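Side-chain contact in (r)-specific enoyl-coa hydratase (PDB 1IQ6), which catalyses the hydration of trans-2-enoyl-CoA of four to six carbons to the corresponding (3R)-3-hydroxyacyl-CoA, as a homodimer: residues Q68-K73 and A110-R115. Sequence-based numbering, arbitrary orientation.
Sequences QQLPGK and ATLTTR
Leu-112 meets Leu-70 and Pro-71 where the inner face of the antiparallel hot dog sheet packs on the turn that follows its central helix. CD2 of Leu-112 makes the closest approaches, lying 3.8 Å from the carbonyl O of Leu-70. The same methyl is 4.3 Å from CG of Leu-70. CD2 of Leu-112 also reaches CD of Pro-71, at 4.2 Å. CD1 of Leu-112 flanks the same ring, 4.3 Å from Pro-71 CD. No hydrogen bond joins the two segments; the join is van der Waals packing over 123 Å². In strand 109-117 the side chains alternate, and Ala-110 and Leu-112 look toward the turn. With CG anti to its own carbonyl carbon (chi1 -55°), Leu-112 extends its branched end to residues 70-71 even though the CA atoms of Leu-70 and Leu-112 stand 9.2 Å apart. Leu-66 of helix 55-68 and Val-131 of neighbouring strand 123-132 each touch both Leu-112 and Pro-71, extending the apolar cluster into helix and sheet. The turn is shaped by its backbone: Gln-69 leaves the helical conformation, and Gly-72, hydrogen-bonded through its backbone to Leu-66, adopts angles (phi 105°, psi -165°) suited to glycine. Between them the peptide joining Leu-70 to Pro-71 is cis, and at this bend the Leu-70 carbonyl O and the Pro-71 ring CD both face the CD2 methyl of Leu-112.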
loop_
_atom_site.group_PDB
_atom_site.type_symbol
_atom_site.label_atom_id
_atom_site.label_comp_id
_atom_site.label_asym_id
_atom_site.label_seq_id
_atom_site.Cartn_x
_atom_site.Cartn_y
_atom_site.Cartn_z
ATOM N N GLN B 68 5.277 13.534 4.693
ATOM C CA GLN B 68 4.894 14.821 5.255
ATOM C C GLN B 68 5.583 15.189 6.565
ATOM O O GLN B 68 5.806 16.370 6.836
ATOM C CB GLN B 68 3.375 14.866 5.455
ATOM C CG GLN B 68 2.575 14.697 4.173
ATOM C CD GLN B 68 2.742 15.862 3.213
ATOM O OE1 GLN B 68 2.277 15.813 2.075
ATOM N NE2 GLN B 68 3.403 16.918 3.671
ATOM N N GLN B 69 5.938 14.192 7.368
ATOM C CA GLN B 69 6.555 14.475 8.657
ATOM C C GLN B 69 7.916 13.858 8.959
ATOM O O GLN B 69 8.854 14.568 9.321
ATOM C CB GLN B 69 5.588 14.089 9.780
ATOM C CG GLN B 69 4.348 14.966 9.860
ATOM C CD GLN B 69 3.412 14.549 10.976
ATOM O OE1 GLN B 69 3.831 14.365 12.120
ATOM N NE2 GLN B 69 2.132 14.402 10.651
ATOM N N LEU B 70 8.028 12.542 8.814
ATOM C CA LEU B 70 9.278 11.868 9.150
ATOM C C LEU B 70 9.563 10.675 8.241
ATOM O O LEU B 70 8.824 9.692 8.264
ATOM C CB LEU B 70 9.187 11.395 10.601
ATOM C CG LEU B 70 10.412 10.765 11.259
ATOM C CD1 LEU B 70 11.461 11.841 11.512
ATOM C CD2 LEU B 70 10.000 10.114 12.572
ATOM N N PRO B 71 10.663 10.724 7.462
ATOM C CA PRO B 71 11.666 11.792 7.356
ATOM C C PRO B 71 11.107 13.119 6.852
ATOM O O PRO B 71 11.668 14.182 7.128
ATOM C CB PRO B 71 12.697 11.201 6.394
ATOM C CG PRO B 71 12.563 9.723 6.617
ATOM C CD PRO B 71 11.068 9.563 6.656
ATOM N N GLY B 72 10.012 13.056 6.099
ATOM C CA GLY B 72 9.397 14.272 5.603
ATOM C C GLY B 72 9.593 14.617 4.139
ATOM O O GLY B 72 10.004 13.789 3.330
ATOM N N LYS B 73 9.281 15.870 3.821
ATOM C CA LYS B 73 9.374 16.436 2.478
ATOM C C LYS B 73 10.617 16.013 1.698
ATOM O O LYS B 73 11.743 16.199 2.156
ATOM C CB LYS B 73 9.324 17.964 2.585
ATOM C CG LYS B 73 9.431 18.724 1.278
ATOM C CD LYS B 73 9.530 20.225 1.551
ATOM C CE LYS B 73 9.671 21.043 0.274
ATOM N NZ LYS B 73 8.422 21.070 -0.538
ATOM N N ALA B 110 17.058 5.614 5.434
ATOM C CA ALA B 110 16.566 5.389 6.781
ATOM C C ALA B 110 15.588 4.230 6.800
ATOM O O ALA B 110 14.891 3.975 5.817
ATOM C CB ALA B 110 15.871 6.644 7.307
ATOM N N THR B 111 15.568 3.511 7.913
ATOM C CA THR B 111 14.624 2.418 8.085
ATOM C C THR B 111 13.724 2.837 9.238
ATOM O O THR B 111 14.193 3.386 10.237
ATOM C CB THR B 111 15.328 1.093 8.432
ATOM O OG1 THR B 111 16.177 0.713 7.343
ATOM C CG2 THR B 111 14.301 -0.012 8.673
ATOM N N LEU B 112 12.424 2.605 9.086
ATOM C CA LEU B 112 11.467 2.968 10.122
ATOM C C LEU B 112 10.458 1.861 10.369
ATOM O O LEU B 112 10.048 1.169 9.440
ATOM C CB LEU B 112 10.693 4.235 9.725
ATOM C CG LEU B 112 11.473 5.506 9.370
ATOM C CD1 LEU B 112 11.772 5.510 7.875
ATOM C CD2 LEU B 112 10.664 6.745 9.758
ATOM N N THR B 113 10.073 1.682 11.627
ATOM C CA THR B 113 9.051 0.700 11.951
ATOM C C THR B 113 7.738 1.443 11.707
ATOM O O THR B 113 7.578 2.595 12.115
ATOM C CB THR B 113 9.173 0.225 13.412
ATOM O OG1 THR B 113 10.279 -0.684 13.510
ATOM C CG2 THR B 113 7.905 -0.479 13.873
ATOM N N THR B 114 6.817 0.782 11.015
ATOM C CA THR B 114 5.530 1.367 10.648
ATOM C C THR B 114 4.389 0.520 11.198
ATOM O O THR B 114 4.268 -0.657 10.863
ATOM C CB THR B 114 5.428 1.448 9.119
ATOM O OG1 THR B 114 5.584 0.136 8.563
ATOM C CG2 THR B 114 6.534 2.341 8.567
ATOM N N ARG B 115 3.551 1.129 12.032
ATOM C CA ARG B 115 2.440 0.417 12.652
ATOM C C ARG B 115 1.107 1.141 12.590
ATOM O O ARG B 115 1.053 2.366 12.624
ATOM C CB ARG B 115 2.775 0.139 14.122
ATOM C CG ARG B 115 4.003 -0.728 14.269
ATOM C CD ARG B 115 4.399 -1.008 15.701
ATOM N NE ARG B 115 5.471 -1.999 15.693
ATOM C CZ ARG B 115 6.253 -2.291 16.725
ATOM N NH1 ARG B 115 7.195 -3.216 16.593
ATOM N NH2 ARG B 115 6.108 -1.659 17.879
#